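Local coordinates for protein probable ferredoxin-dependent nitrite reductase NirA (Mycobacterium tuberculosis, PDB 1ZJ8) that catalyses the ferredoxin-dependent six-electron reduction of sulfite to sulfide with a siroheme and a [4Fe-4S] cluster, probably for the biosynthesis of sulfur-containing amino acids, at residues D464-N476 against I481-I493. Residues are numbered along the deposited sequence; the frame is centred on the assembly and turned at random.
Sequences DVPITVNINGCPN and IQIADIGFKGQMI. With SF4 (iron/sulfur cluster), chain D.
T468 and D485 bind each other just before a parallel strand pair, 469-472 beside 486-494. The hydroxyl OG1 of T468, set between its backbone N and carbonyl carbon (chi1 63°), accepts the N-H of D485 almost straight, at 2.9 Å from D485 N. The D485 carboxylate reaches back toward P466 and T468, where its OD2 accepts a weak bond from T468 N. Beyond them a parallel ladder runs from I486 N bound to T468 O as far as G490 N bound to N472 O.

Side chains alternate between the two sheet faces. On one, V469 CG1 lies 3.8 Å from CE2 of F488, meeting the ring at its edge, and the N470 carbonyl oxygen lies in the ring plane. I467 CG2 rests on the I486 tip, 3.7 Å from I486 CD1. On the other face the A484 methyl sits against the N470 amide, 3.7 Å from N470 CG, while N470 ND2 is held by R480 O. I481 CG1 packs across the N472 amide, whose OD1 accepts from A479 N and whose ND2 gives a weak bond to F488 O. Both asparagines thus tie the strand to the intervening loop, which carries C478, a cluster-site residue and probably the axial residue of the siroheme iron. The aliphatic chain of K489 lies along P475, with K489 CD 3.7 Å from P475 CB, before its amine reaches Q505.

Past the ladder, C474 SG binds an iron of the cluster at 2.3 Å from FE1, and C474 SG also accepts the backbone N-H of N476; strand 469-472 thus runs straight into the cluster-binding loop of the nitrite and sulfite reductase 4Fe-4S domain. Strand 469-472 lies between 425-427 and 486-494 in a mixed sheet, 500-508 flanks the latter, and helices 532-545 and 553-559 cover the I486 face.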
# COMPACT_ATOMS: atom_id res chain seq x y z
N ASP A 464 18.73 20.03 0.15
CA ASP A 464 19.43 19.01 -0.64
C ASP A 464 18.97 17.59 -0.32
O ASP A 464 19.40 16.64 -0.97
CB ASP A 464 20.95 19.11 -0.40
CG ASP A 464 21.33 18.97 1.09
OD1 ASP A 464 20.75 18.11 1.79
OD2 ASP A 464 22.21 19.73 1.57
N VAL A 465 18.14 17.44 0.71
CA VAL A 465 17.74 16.13 1.19
C VAL A 465 16.22 16.13 1.40
O VAL A 465 15.67 17.10 1.92
CB VAL A 465 18.57 15.76 2.48
CG1 VAL A 465 17.91 16.28 3.77
CG2 VAL A 465 18.86 14.25 2.57
N PRO A 466 15.53 15.05 1.00
CA PRO A 466 14.06 15.02 1.00
C PRO A 466 13.45 14.69 2.36
O PRO A 466 13.95 13.79 3.03
CB PRO A 466 13.75 13.85 0.06
CG PRO A 466 14.91 12.89 0.28
CD PRO A 466 16.11 13.75 0.58
N ILE A 467 12.37 15.39 2.72
CA ILE A 467 11.62 15.14 3.97
C ILE A 467 10.27 14.48 3.69
O ILE A 467 9.31 15.13 3.35
CB ILE A 467 11.37 16.44 4.78
CG1 ILE A 467 12.69 17.04 5.25
CG2 ILE A 467 10.45 16.16 6.00
CD1 ILE A 467 13.28 18.01 4.27
N THR A 468 10.21 13.17 3.88
CA THR A 468 8.99 12.42 3.63
C THR A 468 7.94 12.75 4.69
O THR A 468 8.27 12.89 5.85
CB THR A 468 9.25 10.88 3.56
OG1 THR A 468 9.73 10.39 4.82
CG2 THR A 468 10.27 10.56 2.50
N VAL A 469 6.69 12.89 4.26
CA VAL A 469 5.59 13.27 5.14
C VAL A 469 4.40 12.36 4.86
O VAL A 469 3.88 12.34 3.73
CB VAL A 469 5.13 14.74 4.92
CG1 VAL A 469 3.90 15.07 5.79
CG2 VAL A 469 6.27 15.74 5.17
N ASN A 470 3.97 11.61 5.86
CA ASN A 470 2.84 10.68 5.70
C ASN A 470 1.68 11.03 6.64
O ASN A 470 1.87 11.08 7.86
CB ASN A 470 3.29 9.24 5.95
CG ASN A 470 4.31 8.76 4.94
OD1 ASN A 470 4.74 9.50 4.07
ND2 ASN A 470 4.72 7.50 5.06
N ILE A 471 0.50 11.26 6.06
CA ILE A 471 -0.70 11.65 6.81
C ILE A 471 -1.70 10.50 6.87
O ILE A 471 -2.30 10.13 5.86
CB ILE A 471 -1.39 12.87 6.17
CG1 ILE A 471 -0.37 13.89 5.66
CG2 ILE A 471 -2.36 13.51 7.18
CD1 ILE A 471 -0.98 15.22 5.19
N ASN A 472 -1.90 9.96 8.06
CA ASN A 472 -2.82 8.84 8.26
C ASN A 472 -4.01 9.28 9.10
O ASN A 472 -3.84 10.05 10.05
CB ASN A 472 -2.09 7.68 8.93
CG ASN A 472 -0.86 7.23 8.15
OD1 ASN A 472 -0.83 6.12 7.60
ND2 ASN A 472 0.18 8.09 8.10
N GLY A 473 -5.21 8.81 8.76
CA GLY A 473 -6.46 9.20 9.45
C GLY A 473 -6.81 8.41 10.73
O GLY A 473 -7.82 8.72 11.39
N CYS A 474 -5.99 7.41 11.07
CA CYS A 474 -6.19 6.58 12.26
C CYS A 474 -4.94 5.71 12.46
O CYS A 474 -4.03 5.74 11.64
CB CYS A 474 -7.45 5.73 12.11
SG CYS A 474 -7.12 4.16 11.31
N PRO A 475 -4.91 4.91 13.55
CA PRO A 475 -3.67 4.18 13.90
C PRO A 475 -3.29 2.97 13.03
O PRO A 475 -2.16 2.47 13.17
CB PRO A 475 -3.91 3.74 15.36
CG PRO A 475 -5.19 4.38 15.78
CD PRO A 475 -5.97 4.67 14.54
N ASN A 476 -4.21 2.53 12.16
CA ASN A 476 -3.95 1.40 11.22
C ASN A 476 -2.71 1.60 10.32
O ASN A 476 -2.14 0.63 9.85
CB ASN A 476 -5.19 1.10 10.35
CG ASN A 476 -6.36 0.43 11.14
OD1 ASN A 476 -6.14 -0.42 12.00
ND2 ASN A 476 -7.61 0.81 10.81
N ILE A 481 2.82 5.48 8.79
CA ILE A 481 3.14 6.48 9.83
C ILE A 481 4.59 6.42 10.34
O ILE A 481 5.30 7.44 10.46
CB ILE A 481 2.27 6.27 11.09
CG1 ILE A 481 0.78 6.36 10.78
CG2 ILE A 481 2.64 7.31 12.18
CD1 ILE A 481 -0.10 5.78 11.84
N GLN A 482 5.02 5.20 10.67
CA GLN A 482 6.19 5.02 11.50
C GLN A 482 7.45 5.03 10.69
O GLN A 482 8.54 4.90 11.25
CB GLN A 482 6.11 3.70 12.30
CG GLN A 482 4.87 3.53 13.19
CD GLN A 482 3.69 2.96 12.44
OE1 GLN A 482 3.61 3.08 11.22
NE2 GLN A 482 2.78 2.32 13.16
N ILE A 483 7.33 5.20 9.38
CA ILE A 483 8.51 5.16 8.52
C ILE A 483 8.61 6.41 7.67
O ILE A 483 9.08 6.35 6.54
CB ILE A 483 8.53 3.86 7.67
CG1 ILE A 483 7.31 3.77 6.75
CG2 ILE A 483 8.57 2.64 8.59
CD1 ILE A 483 7.22 2.49 5.99
N ALA A 484 8.17 7.53 8.23
CA ALA A 484 8.24 8.82 7.55
C ALA A 484 9.15 9.67 8.37
O ALA A 484 9.26 9.45 9.56
CB ALA A 484 6.87 9.47 7.51
N ASP A 485 9.81 10.63 7.74
CA ASP A 485 10.54 11.63 8.49
C ASP A 485 9.53 12.37 9.37
O ASP A 485 9.78 12.54 10.56
CB ASP A 485 11.31 12.57 7.56
CG ASP A 485 12.48 11.87 6.86
OD1 ASP A 485 13.01 10.86 7.40
OD2 ASP A 485 12.84 12.33 5.75
N ILE A 486 8.38 12.76 8.80
CA ILE A 486 7.29 13.31 9.58
C ILE A 486 6.01 12.50 9.35
O ILE A 486 5.36 12.63 8.32
CB ILE A 486 7.05 14.78 9.22
CG1 ILE A 486 8.37 15.55 9.27
CG2 ILE A 486 6.02 15.40 10.18
CD1 ILE A 486 8.25 16.99 8.92
N GLY A 487 5.64 11.67 10.32
CA GLY A 487 4.44 10.85 10.22
C GLY A 487 3.36 11.43 11.09
O GLY A 487 3.64 11.94 12.18
N PHE A 488 2.12 11.38 10.63
CA PHE A 488 0.99 11.91 11.39
C PHE A 488 -0.02 10.80 11.61
O PHE A 488 -0.47 10.17 10.65
CB PHE A 488 0.35 13.08 10.66
CG PHE A 488 1.22 14.30 10.58
CD1 PHE A 488 1.18 15.26 11.57
CD2 PHE A 488 2.08 14.49 9.51
CE1 PHE A 488 1.97 16.38 11.50
CE2 PHE A 488 2.89 15.63 9.44
CZ PHE A 488 2.83 16.57 10.43
N LYS A 489 -0.38 10.56 12.87
CA LYS A 489 -1.41 9.57 13.22
C LYS A 489 -2.62 10.32 13.72
O LYS A 489 -2.60 10.89 14.82
CB LYS A 489 -0.93 8.58 14.30
CG LYS A 489 -2.00 7.52 14.75
CD LYS A 489 -1.44 6.44 15.71
CE LYS A 489 -0.67 7.03 16.90
NZ LYS A 489 -0.04 5.96 17.74
N GLY A 490 -3.67 10.31 12.92
CA GLY A 490 -4.91 10.99 13.25
C GLY A 490 -5.62 10.38 14.45
O GLY A 490 -5.76 9.15 14.53
N GLN A 491 -6.03 11.24 15.38
CA GLN A 491 -6.81 10.85 16.54
C GLN A 491 -7.63 12.04 17.01
O GLN A 491 -7.44 13.15 16.54
CB GLN A 491 -5.93 10.26 17.67
CG GLN A 491 -5.00 11.23 18.43
CD GLN A 491 -4.08 10.50 19.44
OE1 GLN A 491 -3.55 11.11 20.38
NE2 GLN A 491 -3.91 9.19 19.26
N MET A 492 -8.58 11.79 17.91
CA MET A 492 -9.35 12.88 18.50
C MET A 492 -8.54 13.51 19.62
O MET A 492 -7.81 12.82 20.34
CB MET A 492 -10.70 12.40 19.02
CG MET A 492 -11.66 11.91 17.94
SD MET A 492 -12.33 13.24 16.93
CE MET A 492 -10.94 13.66 15.92
N ILE A 493 -8.64 14.84 19.72
CA ILE A 493 -7.98 15.59 20.79
C ILE A 493 -8.92 16.65 21.39
O ILE A 493 -10.05 16.81 20.92
CB ILE A 493 -6.68 16.25 20.28
CG1 ILE A 493 -6.96 17.39 19.31
CG2 ILE A 493 -5.75 15.22 19.63
CD1 ILE A 493 -5.77 18.32 19.14
FE1 SF4 D . -7.23 4.35 9.01
FE2 SF4 D . -6.43 3.37 6.59
FE3 SF4 D . -8.90 4.51 6.87
FE4 SF4 D . -6.58 5.94 6.82
S1 SF4 D . -7.48 4.73 5.08
S2 SF4 D . -8.34 6.22 8.31
S3 SF4 D . -5.15 4.62 8.04
S4 SF4 D . -8.18 2.58 7.89